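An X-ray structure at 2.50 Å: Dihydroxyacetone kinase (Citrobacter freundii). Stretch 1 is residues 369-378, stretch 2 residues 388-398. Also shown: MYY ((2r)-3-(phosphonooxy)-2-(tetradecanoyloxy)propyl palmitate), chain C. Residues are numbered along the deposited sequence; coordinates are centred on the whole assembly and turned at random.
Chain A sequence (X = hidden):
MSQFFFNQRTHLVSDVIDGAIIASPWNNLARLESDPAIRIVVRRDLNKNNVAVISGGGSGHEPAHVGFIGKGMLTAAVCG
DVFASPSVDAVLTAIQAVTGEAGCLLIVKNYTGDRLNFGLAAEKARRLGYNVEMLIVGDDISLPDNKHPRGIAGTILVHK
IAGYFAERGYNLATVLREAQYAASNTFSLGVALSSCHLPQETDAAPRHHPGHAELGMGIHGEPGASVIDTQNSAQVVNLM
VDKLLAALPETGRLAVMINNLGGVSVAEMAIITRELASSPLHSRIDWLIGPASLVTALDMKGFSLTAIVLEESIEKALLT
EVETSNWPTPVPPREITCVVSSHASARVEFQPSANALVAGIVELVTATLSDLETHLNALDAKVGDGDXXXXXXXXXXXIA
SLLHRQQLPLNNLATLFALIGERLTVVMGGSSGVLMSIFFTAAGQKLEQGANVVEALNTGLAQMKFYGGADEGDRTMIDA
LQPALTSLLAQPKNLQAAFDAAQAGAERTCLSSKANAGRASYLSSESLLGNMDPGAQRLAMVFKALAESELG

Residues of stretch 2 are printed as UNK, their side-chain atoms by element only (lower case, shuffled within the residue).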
# COMPACT_ATOMS: atom_id res chain seq x y z
N LEU A 369 10.04 49.99 -16.60
CA LEU A 369 9.36 48.71 -16.52
C LEU A 369 7.86 48.91 -16.72
O LEU A 369 7.22 48.17 -17.48
CB LEU A 369 9.61 48.04 -15.17
CG LEU A 369 11.04 47.59 -14.88
CD1 LEU A 369 11.14 47.05 -13.47
CD2 LEU A 369 11.46 46.55 -15.89
N SER A 370 7.29 49.92 -16.06
CA SER A 370 5.86 50.17 -16.18
C SER A 370 5.46 50.44 -17.63
O SER A 370 4.46 49.90 -18.11
CB SER A 370 5.45 51.35 -15.30
OG SER A 370 4.04 51.48 -15.25
N ASP A 371 6.23 51.27 -18.32
CA ASP A 371 5.94 51.61 -19.71
C ASP A 371 5.96 50.41 -20.65
O ASP A 371 5.22 50.38 -21.65
CB ASP A 371 6.95 52.64 -20.22
CG ASP A 371 6.81 53.99 -19.54
OD1 ASP A 371 7.71 54.84 -19.73
OD2 ASP A 371 5.80 54.20 -18.84
N LEU A 372 6.79 49.42 -20.34
CA LEU A 372 6.95 48.24 -21.17
C LEU A 372 5.89 47.15 -21.05
O LEU A 372 6.00 46.11 -21.72
CB LEU A 372 8.32 47.62 -20.91
CG LEU A 372 9.56 48.40 -21.33
CD1 LEU A 372 10.79 47.88 -20.60
CD2 LEU A 372 9.75 48.28 -22.83
N GLU A 373 4.87 47.36 -20.22
CA GLU A 373 3.85 46.33 -19.99
C GLU A 373 3.32 45.59 -21.21
O GLU A 373 3.50 44.38 -21.33
CB GLU A 373 2.67 46.89 -19.20
CG GLU A 373 1.66 45.80 -18.80
CD GLU A 373 0.54 46.31 -17.89
OE1 GLU A 373 -0.32 45.49 -17.51
OE2 GLU A 373 0.53 47.51 -17.55
N THR A 374 2.65 46.30 -22.10
CA THR A 374 2.09 45.65 -23.27
C THR A 374 3.13 45.02 -24.20
O THR A 374 2.90 43.94 -24.75
CB THR A 374 1.19 46.62 -24.05
OG1 THR A 374 0.87 46.06 -25.33
CG2 THR A 374 1.87 47.97 -24.22
N HIS A 375 4.28 45.67 -24.37
CA HIS A 375 5.32 45.12 -25.24
C HIS A 375 5.86 43.82 -24.66
O HIS A 375 6.07 42.85 -25.40
CB HIS A 375 6.47 46.12 -25.42
CG HIS A 375 7.62 45.56 -26.21
ND1 HIS A 375 7.49 45.12 -27.50
CD2 HIS A 375 8.92 45.35 -25.87
CE1 HIS A 375 8.66 44.66 -27.93
NE2 HIS A 375 9.54 44.79 -26.96
N LEU A 376 6.08 43.79 -23.35
CA LEU A 376 6.61 42.59 -22.72
C LEU A 376 5.58 41.46 -22.71
O LEU A 376 5.96 40.28 -22.70
CB LEU A 376 7.10 42.91 -21.30
CG LEU A 376 8.34 43.82 -21.22
CD1 LEU A 376 8.74 44.02 -19.78
CD2 LEU A 376 9.49 43.20 -22.00
N ASN A 377 4.29 41.80 -22.71
CA ASN A 377 3.26 40.77 -22.74
C ASN A 377 3.26 40.15 -24.13
O ASN A 377 3.16 38.93 -24.29
CB ASN A 377 1.88 41.36 -22.42
CG ASN A 377 1.69 41.64 -20.95
OD1 ASN A 377 2.22 40.93 -20.09
ND2 ASN A 377 0.92 42.68 -20.63
N ALA A 378 3.38 41.02 -25.13
CA ALA A 378 3.41 40.58 -26.52
C ALA A 378 4.53 39.56 -26.71
O ALA A 378 4.32 38.51 -27.31
CB ALA A 378 3.62 41.78 -27.43
N UNK A 388 4.06 38.46 -18.45
CA UNK A 388 5.30 38.95 -17.84
C UNK A 388 5.33 40.47 -17.76
O UNK A 388 5.78 41.04 -16.76
c UNK A 388 6.54 38.44 -18.61
c UNK A 388 7.80 39.14 -18.15
o UNK A 388 6.68 37.03 -18.39
N UNK A 389 4.84 41.14 -18.79
CA UNK A 389 4.83 42.60 -18.76
C UNK A 389 3.99 43.10 -17.60
O UNK A 389 4.39 44.00 -16.86
N UNK A 390 2.81 42.52 -17.43
CA UNK A 390 1.91 42.92 -16.35
C UNK A 390 2.48 42.57 -14.97
O UNK A 390 2.35 43.34 -14.02
c UNK A 390 0.54 42.24 -16.53
o UNK A 390 -0.07 42.66 -17.74
N UNK A 391 3.10 41.40 -14.87
CA UNK A 391 3.69 40.96 -13.62
C UNK A 391 4.78 41.95 -13.20
O UNK A 391 4.83 42.40 -12.06
c UNK A 391 4.31 39.56 -13.76
o UNK A 391 3.31 38.65 -14.24
c UNK A 391 4.83 39.06 -12.42
N UNK A 392 5.66 42.28 -14.14
CA UNK A 392 6.75 43.21 -13.88
C UNK A 392 6.21 44.61 -13.62
O UNK A 392 6.73 45.33 -12.77
c UNK A 392 10.79 41.16 -15.86
c UNK A 392 8.41 40.90 -14.47
c UNK A 392 8.70 42.11 -15.10
c UNK A 392 9.30 39.84 -14.54
c UNK A 392 7.72 43.25 -15.07
c UNK A 392 10.49 39.96 -15.23
c UNK A 392 9.90 42.23 -15.79
N UNK A 393 5.16 44.98 -14.35
CA UNK A 393 4.55 46.30 -14.18
C UNK A 393 3.94 46.38 -12.78
O UNK A 393 4.01 47.42 -12.12
c UNK A 393 3.46 46.53 -15.25
N UNK A 394 3.35 45.28 -12.34
CA UNK A 394 2.73 45.21 -11.03
C UNK A 394 3.75 45.56 -9.95
O UNK A 394 3.47 46.33 -9.03
c UNK A 394 2.16 43.81 -10.78
N UNK A 395 4.95 45.00 -10.07
CA UNK A 395 6.00 45.26 -9.09
C UNK A 395 6.54 46.67 -9.22
O UNK A 395 6.78 47.35 -8.22
c UNK A 395 7.12 44.27 -9.28
N UNK A 396 6.74 47.12 -10.45
CA UNK A 396 7.25 48.46 -10.67
C UNK A 396 6.34 49.49 -10.01
O UNK A 396 6.79 50.28 -9.18
c UNK A 396 7.36 48.75 -12.16
N UNK A 397 5.05 49.45 -10.35
CA UNK A 397 4.08 50.39 -9.80
C UNK A 397 3.98 50.34 -8.28
O UNK A 397 3.75 51.36 -7.63
c UNK A 397 1.24 49.38 -15.11
n UNK A 397 1.52 49.65 -16.38
c UNK A 397 1.62 49.85 -12.71
c UNK A 397 2.71 50.15 -10.44
c UNK A 397 2.69 50.55 -11.90
n UNK A 397 0.38 48.41 -14.80
n UNK A 397 1.83 50.07 -14.14
N UNK A 398 4.17 49.16 -7.70
CA UNK A 398 4.10 49.01 -6.25
C UNK A 398 5.24 49.79 -5.63
O UNK A 398 5.05 50.48 -4.62
c UNK A 398 4.21 47.53 -5.86
c UNK A 398 4.17 47.26 -4.35
o UNK A 398 3.17 48.33 -2.46
o UNK A 398 1.90 48.03 -4.22
c UNK A 398 3.00 47.93 -3.63
C38 MYY C . 10.24 43.80 -11.23
C37 MYY C . 10.13 45.18 -10.57
C36 MYY C . 11.45 45.58 -9.90
C35 MYY C . 11.35 46.97 -9.26
C34 MYY C . 12.71 47.41 -8.71
C33 MYY C . 12.68 48.81 -8.07
C32 MYY C . 14.04 49.20 -7.50
C31 MYY C . 15.08 49.43 -8.60
C30 MYY C . 16.53 49.41 -8.10
C29 MYY C . 16.99 50.65 -7.33
C28 MYY C . 18.52 50.68 -7.25
C27 MYY C . 19.08 51.91 -6.53
C26 MYY C . 20.59 52.07 -6.76
C25 MYY C . 21.13 53.30 -6.02
C24 MYY C . 22.26 54.02 -6.77
C23 MYY C . 23.69 53.66 -6.35
O10 MYY C . 23.94 52.57 -5.83
O8 MYY C . 24.67 54.59 -6.54
C6 MYY C . 25.97 54.10 -6.17
C5 MYY C . 26.69 53.56 -7.40
C4 MYY C . 28.01 54.32 -7.65
O6 MYY C . 27.88 55.75 -7.54
P MYY C . 27.25 56.68 -8.71
O4 MYY C . 25.82 56.03 -9.10
O3 MYY C . 26.92 58.07 -7.97
O5 MYY C . 28.13 56.87 -9.88
O7 MYY C . 25.79 53.54 -8.53
C7 MYY C . 26.17 52.62 -9.46
O9 MYY C . 27.20 51.96 -9.33
C8 MYY C . 25.30 52.46 -10.71
C9 MYY C . 24.76 51.03 -10.82
C10 MYY C . 23.24 51.01 -10.95
C11 MYY C . 22.69 49.58 -11.07
C12 MYY C . 21.16 49.59 -11.12
C13 MYY C . 20.58 48.18 -11.15
C14 MYY C . 19.08 48.26 -10.88
C15 MYY C . 18.42 46.89 -10.73
C16 MYY C . 18.02 46.27 -12.07
C17 MYY C . 16.97 45.18 -11.84
C18 MYY C . 16.19 44.89 -13.12
C19 MYY C . 14.96 44.02 -12.83
C20 MYY C . 14.08 43.88 -14.08

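Position 388 opens the helix with one carbon carrying an oxygen and a second carbon. This is a beta-branched hydroxyl residue, T388. Its backbone N lies 3.5 Å from N377 OD1, at too poor an angle for a hydrogen bond.

Position 389 has no side-chain atoms, so it is G389. Its CA sits 3.4 Å from L376 CB and 3.4 Å from E373 O, the latter a CA-H...O contact. A CB here would fall 1.9 Å from E373 O, which is a clash. The bare backbone lets the helices come this close.

Position 390 carries one carbon, then one oxygen. The oxygen is 2.9 Å from E373 OE1 and 3.1 Å from N377 ND2. The residue is S390. Its OG donates to E373 OE1 and accepts from N377 ND2, while its backbone N donates to N377 OD1 at 3.2 Å.

Position 391 again shows one carbon bearing an oxygen and a carbon. It points away and touches nothing on stretch 1. It is T391.

Position 392 has one carbon followed by a six-carbon ring with no heteroatom, which identifies F392. Its CB points toward stretch 1, and the ring lies oblique to MYY C38.

Position 393 has a single side-chain carbon, 3.9 Å from E373 OE2. It is A393, and its small side chain helps line the pocket around E373.

Position 394 has one carbon, directed away from stretch 1. It is A394.

Position 395 also has one carbon, with no contact to stretch 1. It is A395, whose CB instead meets MYY C37 at 3.4 Å.

Position 396 has one carbon, 3.8 Å from L369 CB. It is A396, and the pair forms an apolar contact.

Position 397 has three carbons, a nitrogen, then a carbon with two more nitrogens. This guanidinium identifies R397. Its NE donates to S370 OG at 2.8 Å. Its NH2 forms a salt bridge with E373 OE2 at 2.6 Å, and NH1 also donates to E373 OE2 at 2.9 Å. Both partners lie at the guanidinium edge.

Position 398 has three carbons, the third carrying two oxygens. It is E398, out of reach of stretch 1 and hydrogen-bonded elsewhere in the structure.

The contact pairs close packing with a polar network. Helices 373-378 and 388-398 run at 144° and approach to 7.1 Å. E373 fits among G389, S390, A393 and R397, its carboxylate held by S390 and R397. L369 packs on A396 and also approaches the lipid, its CD1 3.6 Å from MYY C37.

Stretch 2 388-398: TGSTFAAAARE
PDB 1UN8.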